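Local coordinates for DUF3256 domain-containing protein (Porphyromonas gingivalis W83, PDB 2P3P) that is of unknown function but can bind a magnesium ion and belongs to the DUF3256 family, at residues A[17-21]-A[22-26]; A[27-30]-A[31-34]. One frame throughout, in Å; residues are numbered along the deposited sequence.

Interaction 1: A[17-21]-A[22-26]; sequences LAMPE and SVLPI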
loop_
_atom_site.group_PDB
_atom_site.type_symbol
_atom_site.label_atom_id
_atom_site.label_comp_id
_atom_site.label_asym_id
_atom_site.label_seq_id
_atom_site.Cartn_x
_atom_site.Cartn_y
_atom_site.Cartn_z
ATOM N N LEU A 17 17.674 -4.820 5.732
ATOM C CA LEU A 17 18.683 -4.800 6.766
ATOM C C LEU A 17 19.414 -3.428 6.775
ATOM O O LEU A 17 19.754 -2.912 7.841
ATOM C CB LEU A 17 19.693 -5.910 6.529
ATOM C CG LEU A 17 19.269 -7.345 6.827
ATOM C CD1 LEU A 17 20.308 -8.310 6.284
ATOM C CD2 LEU A 17 19.111 -7.557 8.338
ATOM N N ALA A 18 19.665 -2.876 5.592
ATOM C CA ALA A 18 20.376 -1.578 5.455
ATOM C C ALA A 18 19.487 -0.327 5.394
ATOM O O ALA A 18 19.972 0.792 5.173
ATOM C CB ALA A 18 21.289 -1.628 4.237
HETATM N N MSE A 19 18.186 -0.483 5.589
HETATM C CA MSE A 19 17.266 0.663 5.587
HETATM C C MSE A 19 17.614 1.566 6.788
HETATM O O MSE A 19 17.752 1.075 7.895
HETATM C CB MSE A 19 15.833 0.146 5.701
HETATM C CG MSE A 19 14.734 1.201 5.668
HETATM SE SE MSE A 19 13.002 0.332 5.869
HETATM C CE MSE A 19 13.301 -0.336 7.666
ATOM N N PRO A 20 17.820 2.877 6.562
ATOM C CA PRO A 20 18.098 3.756 7.691
ATOM C C PRO A 20 16.884 3.769 8.641
ATOM O O PRO A 20 15.709 3.795 8.202
ATOM C CB PRO A 20 18.264 5.145 7.045
ATOM C CG PRO A 20 18.632 4.888 5.583
ATOM C CD PRO A 20 17.853 3.584 5.260
ATOM N N GLU A 21 17.164 3.763 9.934
ATOM C CA GLU A 21 16.095 3.891 10.932
ATOM C C GLU A 21 15.188 5.114 10.662
ATOM O O GLU A 21 13.962 5.043 10.848
ATOM C CB GLU A 21 16.699 3.990 12.338
ATOM C CG GLU A 21 15.664 4.009 13.438
ATOM C CD GLU A 21 16.269 3.943 14.842
ATOM O OE1 GLU A 21 17.324 3.311 15.044
ATOM O OE2 GLU A 21 15.656 4.516 15.752
ATOM N N SER A 22 15.794 6.240 10.279
ATOM C CA SER A 22 15.039 7.484 10.038
ATOM C C SER A 22 14.054 7.337 8.915
ATOM O O SER A 22 13.017 7.936 8.962
ATOM C CB SER A 22 15.969 8.671 9.804
ATOM O OG SER A 22 15.292 9.935 9.923
ATOM N N VAL A 23 14.349 6.479 7.918
ATOM C CA VAL A 23 13.411 6.246 6.797
ATOM C C VAL A 23 12.124 5.547 7.261
ATOM O O VAL A 23 11.026 5.842 6.754
ATOM C CB VAL A 23 14.122 5.452 5.634
ATOM C CG1 VAL A 23 13.120 4.808 4.661
ATOM C CG2 VAL A 23 15.063 6.355 4.890
ATOM N N LEU A 24 12.239 4.651 8.230
ATOM C CA LEU A 24 11.070 3.998 8.846
ATOM C C LEU A 24 11.329 3.565 10.302
ATOM O O LEU A 24 11.623 2.391 10.581
ATOM C CB LEU A 24 10.654 2.817 7.962
ATOM C CG LEU A 24 9.309 2.147 8.213
ATOM C CD1 LEU A 24 8.197 3.012 7.724
ATOM C CD2 LEU A 24 9.286 0.761 7.510
ATOM N N PRO A 25 11.196 4.513 11.253
ATOM C CA PRO A 25 11.485 4.350 12.674
ATOM C C PRO A 25 10.381 3.708 13.500
ATOM O O PRO A 25 9.945 4.256 14.534
ATOM C CB PRO A 25 11.753 5.779 13.116
ATOM C CG PRO A 25 10.847 6.590 12.301
ATOM C CD PRO A 25 10.803 5.903 10.953
ATOM N N ILE A 26 9.910 2.565 12.986
ATOM C CA ILE A 26 8.921 1.719 13.625
ATOM C C ILE A 26 9.540 0.896 14.738
ATOM O O ILE A 26 8.913 0.658 15.786
ATOM C CB ILE A 26 8.261 0.786 12.550
ATOM C CG1 ILE A 26 7.585 1.650 11.493
ATOM C CG2 ILE A 26 7.288 -0.220 13.183
ATOM C CD1 ILE A 26 6.822 2.751 12.049
#

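Interaction 2: A[27-30]-A[31-34]; sequences VTME and ERND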
loop_
_atom_site.group_PDB
_atom_site.type_symbol
_atom_site.label_atom_id
_atom_site.label_comp_id
_atom_site.label_asym_id
_atom_site.label_seq_id
_atom_site.Cartn_x
_atom_site.Cartn_y
_atom_site.Cartn_z
ATOM N N VAL A 27 10.755 0.436 14.469
ATOM C CA VAL A 27 11.612 -0.230 15.443
ATOM C C VAL A 27 12.977 0.408 15.311
ATOM O O VAL A 27 13.275 1.062 14.289
ATOM C CB VAL A 27 11.744 -1.787 15.214
ATOM C CG1 VAL A 27 10.419 -2.541 15.471
ATOM C CG2 VAL A 27 12.315 -2.134 13.818
ATOM N N THR A 28 13.838 0.210 16.293
ATOM C CA THR A 28 15.207 0.753 16.194
ATOM C C THR A 28 16.016 -0.073 15.218
ATOM O O THR A 28 15.623 -1.190 14.869
ATOM C CB THR A 28 15.937 0.762 17.561
ATOM O OG1 THR A 28 16.008 -0.576 18.046
ATOM C CG2 THR A 28 15.218 1.640 18.581
HETATM N N MSE A 29 17.185 0.438 14.824
HETATM C CA MSE A 29 18.060 -0.294 13.895
HETATM C C MSE A 29 18.471 -1.631 14.532
HETATM O O MSE A 29 18.452 -2.691 13.897
HETATM C CB MSE A 29 19.299 0.548 13.565
HETATM C CG MSE A 29 20.343 -0.162 12.731
HETATM SE SE MSE A 29 19.621 -0.556 10.950
HETATM C CE MSE A 29 20.249 0.990 9.988
ATOM N N GLU A 30 18.813 -1.553 15.802
ATOM C CA GLU A 30 19.225 -2.713 16.572
ATOM C C GLU A 30 18.105 -3.747 16.759
ATOM O O GLU A 30 18.353 -4.923 16.605
ATOM C CB GLU A 30 19.823 -2.262 17.915
ATOM C CG GLU A 30 20.995 -1.297 17.745
ATOM C CD GLU A 30 20.629 0.169 18.008
ATOM O OE1 GLU A 30 19.566 0.648 17.507
ATOM O OE2 GLU A 30 21.427 0.821 18.722
ATOM N N GLU A 31 16.887 -3.318 17.084
ATOM C CA GLU A 31 15.745 -4.219 17.088
ATOM C C GLU A 31 15.549 -4.911 15.719
ATOM O O GLU A 31 15.310 -6.115 15.635
ATOM C CB GLU A 31 14.460 -3.462 17.490
ATOM C CG GLU A 31 14.421 -3.099 18.982
ATOM C CD GLU A 31 13.282 -2.187 19.320
ATOM O OE1 GLU A 31 12.804 -1.464 18.426
ATOM O OE2 GLU A 31 12.832 -2.222 20.465
ATOM N N ARG A 32 15.595 -4.127 14.646
ATOM C CA ARG A 32 15.473 -4.669 13.299
ATOM C C ARG A 32 16.553 -5.694 12.948
ATOM O O ARG A 32 16.253 -6.802 12.463
ATOM C CB ARG A 32 15.497 -3.544 12.271
ATOM C CG ARG A 32 15.341 -4.020 10.835
ATOM C CD ARG A 32 14.650 -3.029 9.892
ATOM N NE ARG A 32 14.967 -1.627 10.179
ATOM C CZ ARG A 32 16.011 -0.947 9.720
ATOM N NH1 ARG A 32 16.923 -1.519 8.924
ATOM N NH2 ARG A 32 16.155 0.326 10.093
ATOM N N ASN A 33 17.803 -5.340 13.188
ATOM C CA ASN A 33 18.875 -6.235 12.804
ATOM C C ASN A 33 18.945 -7.442 13.761
ATOM O O ASN A 33 19.341 -8.525 13.345
ATOM C CB ASN A 33 20.194 -5.476 12.566
ATOM C CG ASN A 33 20.397 -5.126 11.079
ATOM O OD1 ASN A 33 19.702 -4.254 10.521
ATOM N ND2 ASN A 33 21.292 -5.867 10.422
ATOM N N ASP A 34 18.466 -7.290 14.998
ATOM C CA ASP A 34 18.328 -8.444 15.928
ATOM C C ASP A 34 17.135 -9.362 15.504
ATOM O O ASP A 34 17.258 -10.580 15.517
ATOM C CB ASP A 34 18.238 -8.013 17.422
ATOM C CG ASP A 34 19.558 -7.381 17.989
ATOM O OD1 ASP A 34 20.674 -7.548 17.430
ATOM O OD2 ASP A 34 19.491 -6.702 19.040
HETATM O O HOH W 1 13.645 0.774 11.568
#

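Interaction 1: A[17-21]-A[22-26]
The selenomethionine M19, just after helix 11-18, brings the end of its side chain to V23 and L24. Its CG stands opposite the backbone N (chi1 -178°), and from CB the chain runs straight to the selenium before bending at its last torsion. Along this path CG approaches CG1 of V23 at 4.1 Å, SE comes to 4.0 Å from CB of L24 with CD2 of the same leucine close behind, and the terminal CE stays beside CB of L24 at 4.1 Å. V23 is thus touched by the near part of the chain and L24 by its end. The second branch of V23 packs on a different partner: its CG2 lies 3.9 Å from CG of P20, meeting the proline ring at a slant.

Two overlapping turns, 20-23 and 21-24, accompany this packing. V23 N donates a weak hydrogen bond to P20 O (3.0 Å, 132° at the hydrogen), and L24 N a weak one to E21 O (3.2 Å). Next, P25 centres an inverse gamma turn, with I26 N bonded to L24 O. E21 sets out away from 22-26, and its OE1 accepts from M29 N. W114 touches M19, P20 and V23, while M80 of strand 77-84 touches M19 and L24. Both turn bonds are weak and bent, so within 17-26 the contact is mostly apolar and tolerant of direction, while directional bonds run to helix 29-39.

Interaction 2: A[27-30]-A[31-34]
OE1 of E31 is gripped by two donors: T28 N, at 2.9 Å, and the hydroxyl of S53. The bond from T28 N is nearly straight (169° at the hydrogen), and it meets the oxygen on the anti side, 27° out of the carboxylate plane. In the reciprocal direction E31 N donates to OG1 of T28 at 3.0 Å. These two bonds make a capping box, with T28 as the N-cap of helix 29-39. Torsions put both groups in place: at chi1 60° OG1 sits between the backbone N and the carbonyl carbon of T28, facing the first turn, while E31 runs extended beyond CG and brings its carboxylate back to T28 N. The other oxygen of E31, OE2, accepts from S54 N.

Backbone bonds then take over, R32 N to T28 O, N33 N to M29 O at 2.8 Å and D34 N to E30 O. V27, just before the cap, lays CB 3.4 Å from OE1 of E31 and CG2 3.8 Å from CB of R32; it also packs on L51, V59 and F61.

Selenium of M29 approaches the R32 guanidinium obliquely, 3.5 Å from NH1. At the edge of that group, in its plane, NH2 donates to water 1 at 2.9 Å; the water in turn donates to V27 O. NH2 also bonds to M19 O. D34 forms a salt bridge with R37, further along the same helix.

The negative E31 carboxylate, held at the N-terminal end of the helix, would be expected to interact favourably with the helix dipole, and its several N-H and O-H donors probably keep it ionised.

In the fold
Followed from the N terminus, the chain leaves helix 11-18, runs through the successive turns of interaction 1, and then opens interaction 2 at the start of helix 29-39. The two are in series, neither nested nor crossed, with centres about 9 Å apart. They nevertheless meet directly, through two probable hydrogen bonds that each pair a side chain with a backbone atom, one in either direction, so the turn region after the first helix is joined to the first turn of the second. Interaction 1 packs against strand 77-84 and W114, interaction 2 against strands 47-52 and 58-64. Together they fasten the helical N-terminal part to the seven-stranded antiparallel sheet, away from the magnesium-binding S149.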